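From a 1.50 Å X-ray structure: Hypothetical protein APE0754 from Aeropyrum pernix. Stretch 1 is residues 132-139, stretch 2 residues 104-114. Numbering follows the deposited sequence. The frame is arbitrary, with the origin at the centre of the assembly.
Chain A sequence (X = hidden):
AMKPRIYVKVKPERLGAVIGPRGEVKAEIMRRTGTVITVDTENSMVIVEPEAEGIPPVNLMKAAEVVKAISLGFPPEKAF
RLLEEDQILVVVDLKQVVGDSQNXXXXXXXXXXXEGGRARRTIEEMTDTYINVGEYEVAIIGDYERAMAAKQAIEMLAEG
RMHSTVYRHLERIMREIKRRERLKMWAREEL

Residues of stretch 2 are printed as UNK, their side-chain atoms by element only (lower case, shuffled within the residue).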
# COMPACT_ATOMS: atom_id res chain seq x y z
N ASN A 132 -3.87 4.50 -2.99
CA ASN A 132 -5.22 4.06 -3.31
C ASN A 132 -6.18 4.52 -2.22
O ASN A 132 -5.95 4.26 -1.04
CB ASN A 132 -5.31 2.54 -3.43
CG ASN A 132 -6.67 2.07 -3.90
OD1 ASN A 132 -7.56 1.76 -3.10
ND2 ASN A 132 -6.86 2.06 -5.21
N VAL A 133 -7.23 5.22 -2.62
CA VAL A 133 -8.23 5.68 -1.67
C VAL A 133 -9.40 4.72 -1.75
O VAL A 133 -10.21 4.78 -2.67
CB VAL A 133 -8.71 7.12 -2.00
CG1 VAL A 133 -9.73 7.57 -0.97
CG2 VAL A 133 -7.53 8.06 -2.01
N GLY A 134 -9.48 3.80 -0.78
CA GLY A 134 -10.56 2.83 -0.77
C GLY A 134 -11.78 3.33 -0.04
O GLY A 134 -12.00 4.54 0.07
N GLU A 135 -12.59 2.40 0.47
CA GLU A 135 -13.81 2.74 1.20
C GLU A 135 -13.51 3.69 2.37
O GLU A 135 -14.13 4.75 2.48
CB GLU A 135 -14.48 1.47 1.72
CG GLU A 135 -15.81 1.71 2.44
CD GLU A 135 -16.55 0.42 2.77
OE1 GLU A 135 -16.01 -0.42 3.52
OE2 GLU A 135 -17.69 0.25 2.28
N TYR A 136 -12.58 3.30 3.23
CA TYR A 136 -12.22 4.12 4.37
C TYR A 136 -10.74 3.99 4.70
O TYR A 136 -10.26 4.55 5.69
CB TYR A 136 -13.07 3.76 5.59
CG TYR A 136 -12.91 2.32 6.03
CD1 TYR A 136 -11.88 1.95 6.89
CD2 TYR A 136 -13.76 1.33 5.55
CE1 TYR A 136 -11.70 0.61 7.26
CE2 TYR A 136 -13.59 -0.01 5.91
CZ TYR A 136 -12.55 -0.36 6.76
OH TYR A 136 -12.36 -1.68 7.09
N GLU A 137 -10.01 3.24 3.88
CA GLU A 137 -8.58 3.05 4.08
C GLU A 137 -7.79 3.60 2.90
O GLU A 137 -8.13 3.32 1.75
CB GLU A 137 -8.26 1.56 4.25
CG GLU A 137 -8.75 0.97 5.55
CD GLU A 137 -8.98 -0.53 5.47
OE1 GLU A 137 -9.77 -0.97 4.60
OE2 GLU A 137 -8.38 -1.26 6.28
N VAL A 138 -6.76 4.39 3.18
CA VAL A 138 -5.90 4.91 2.11
C VAL A 138 -4.59 4.14 2.20
O VAL A 138 -3.85 4.27 3.17
CB VAL A 138 -5.61 6.40 2.27
CG1 VAL A 138 -4.73 6.87 1.13
CG2 VAL A 138 -6.91 7.18 2.30
N ALA A 139 -4.34 3.31 1.19
CA ALA A 139 -3.14 2.48 1.14
C ALA A 139 -2.04 3.16 0.33
O ALA A 139 -2.31 3.75 -0.71
CB ALA A 139 -3.48 1.12 0.54
N UNK A 104 -18.81 12.61 7.12
CA UNK A 104 -17.50 13.20 7.36
C UNK A 104 -16.46 12.45 6.53
O UNK A 104 -15.56 13.07 5.94
c UNK A 104 -17.99 14.06 9.69
n UNK A 104 -17.84 14.17 11.06
c UNK A 104 -18.70 15.05 11.53
c UNK A 104 -17.15 13.14 8.85
c UNK A 104 -18.98 14.92 9.36
n UNK A 104 -19.41 15.52 10.51
N UNK A 105 -16.61 11.14 6.46
CA UNK A 105 -15.71 10.30 5.67
C UNK A 105 -15.75 10.76 4.22
O UNK A 105 -14.72 10.95 3.58
c UNK A 105 -15.33 7.85 4.92
c UNK A 105 -15.95 6.47 5.02
c UNK A 105 -13.88 7.85 5.38
c UNK A 105 -16.14 8.84 5.77
N UNK A 106 -16.96 10.94 3.69
CA UNK A 106 -17.10 11.39 2.31
C UNK A 106 -16.43 12.74 2.11
O UNK A 106 -15.76 12.96 1.11
n UNK A 106 -20.21 9.63 -1.06
c UNK A 106 -20.74 10.69 -0.14
c UNK A 106 -19.30 10.14 1.86
c UNK A 106 -20.72 10.30 1.34
c UNK A 106 -18.58 11.47 1.91
N UNK A 107 -16.61 13.66 3.06
CA UNK A 107 -16.00 14.97 2.90
C UNK A 107 -14.48 14.92 2.89
O UNK A 107 -13.86 15.55 2.04
c UNK A 107 -18.08 17.80 4.39
c UNK A 107 -18.54 17.22 6.74
c UNK A 107 -17.89 16.44 3.77
c UNK A 107 -16.48 15.94 3.99
n UNK A 107 -17.78 17.80 5.82
n UNK A 107 -18.19 17.27 8.02
n UNK A 107 -19.66 16.59 6.39
N UNK A 108 -13.88 14.17 3.81
CA UNK A 108 -12.42 14.12 3.81
C UNK A 108 -11.87 13.37 2.61
O UNK A 108 -10.78 13.69 2.13
c UNK A 108 -11.51 11.28 6.30
c UNK A 108 -11.84 13.49 5.11
c UNK A 108 -12.29 12.04 5.25
c UNK A 108 -12.26 14.31 6.31
N UNK A 109 -12.60 12.37 2.11
CA UNK A 109 -12.12 11.65 0.94
C UNK A 109 -12.09 12.62 -0.23
O UNK A 109 -11.23 12.52 -1.11
c UNK A 109 -13.02 10.45 0.64
c UNK A 109 -12.85 9.31 1.64
c UNK A 109 -13.56 7.37 0.19
c UNK A 109 -13.87 8.20 1.42
n UNK A 109 -14.63 6.36 -0.08
N UNK A 110 -13.02 13.57 -0.23
CA UNK A 110 -13.07 14.56 -1.28
C UNK A 110 -11.82 15.44 -1.25
O UNK A 110 -11.30 15.81 -2.30
N UNK A 111 -11.36 15.78 -0.05
CA UNK A 111 -10.15 16.59 0.12
C UNK A 111 -8.90 15.80 -0.27
O UNK A 111 -7.99 16.32 -0.91
n UNK A 111 -10.06 21.87 0.56
c UNK A 111 -10.92 19.36 1.45
c UNK A 111 -10.00 17.04 1.58
n UNK A 111 -9.72 20.05 1.91
c UNK A 111 -11.07 17.99 2.07
c UNK A 111 -9.33 21.25 1.47
n UNK A 111 -8.23 21.81 1.95
N UNK A 112 -8.85 14.53 0.12
CA UNK A 112 -7.71 13.67 -0.19
C UNK A 112 -7.60 13.39 -1.68
O UNK A 112 -6.49 13.39 -2.23
c UNK A 112 -7.82 12.33 0.59
c UNK A 112 -6.77 11.34 0.09
c UNK A 112 -7.65 12.61 2.08
c UNK A 112 -7.94 11.42 2.98
N UNK A 113 -8.73 13.15 -2.33
CA UNK A 113 -8.74 12.89 -3.77
C UNK A 113 -8.56 14.19 -4.54
O UNK A 113 -7.74 14.26 -5.46
c UNK A 113 -10.19 10.85 -3.53
c UNK A 113 -11.51 10.17 -3.82
c UNK A 113 -10.09 12.06 -5.73
c UNK A 113 -10.06 12.22 -4.21
N UNK A 114 -9.33 15.21 -4.16
CA UNK A 114 -9.24 16.49 -4.83
C UNK A 114 -10.05 16.49 -6.12
O UNK A 114 -10.47 15.43 -6.59

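Position 104 carries one carbon and then a five-membered ring of three carbons and two nitrogens. The ring is exposed and out of reach of stretch 1. This is His104.

Position 105 has four side-chain carbons, forked at the second. Its CA-to-CB bond points toward stretch 1. One terminal carbon lies 3.6 Å from Glu135 O and 4.0 Å from Tyr136 CB. The fork at the second carbon identifies Leu105, and the terminal carbon is its CD2.

Position 106 has four carbons in a row ending in nitrogen. The CA-to-CB bond points away, and the chain makes no contact with stretch 1. This is Lys106.

Position 107 has three carbons, a nitrogen, and a carbon bearing two more nitrogens. It is exposed and out of reach of stretch 1. That end is a guanidinium group, so this is Arg107.

Position 108 has four carbons, forked at the first, with one arm two carbons long. Its CA-to-CB bond points sideways, and it does not touch stretch 1. This is Ile108.

Position 109 again has four carbons in a row ending in nitrogen, but here the CA-to-CB bond points toward stretch 1. The nitrogen lies 3.1 Å from Glu135 O and 3.2 Å from Gly134 O. This is Lys109. Its NZ donates a hydrogen bond to Glu135 O and a weak one to Gly134 O. Its CE packs 4.0 Å from Val133 CG1.

Position 110 has no side-chain atoms and is out of reach of the hairpin. It is Gly110.

Position 111 has three carbons, a nitrogen, and a carbon with two more nitrogens. It is out of reach of stretch 1. This is Arg111; its NH2 is hydrogen-bonded elsewhere in the structure.

Position 112 has four carbons, forked at the first, one arm being longer. It is buried and meets two valines. This is Ile112. Its CG2 is 4.0 Å from Val133 CG2, and its CD1 is 4.4 Å from Val138 CG2.

Position 113 has the same branching. Its CA-to-CB bond points sideways, but the end comes nearer, and one carbon lies 4.1 Å from Val133 CG2. This is Ile113, and that carbon is CG1.

Position 114 has no side-chain atoms. It is Gly114, the first residue to leave the helix. Its positive phi favours glycine.

The contact joins one helix face to a hairpin. Leu105, Lys109 and Ile112 recur at intervals of four and three, so they share that face. Leu105 packs at the turn, while Ile112 and Ile113 pack against Val133. Between them, Lys109 reaches the turn carbonyls, where its charged amino group finds acceptors while its carbon chain passes Val133.

Stretch 2 (104-114) HLKRIKGRIIG
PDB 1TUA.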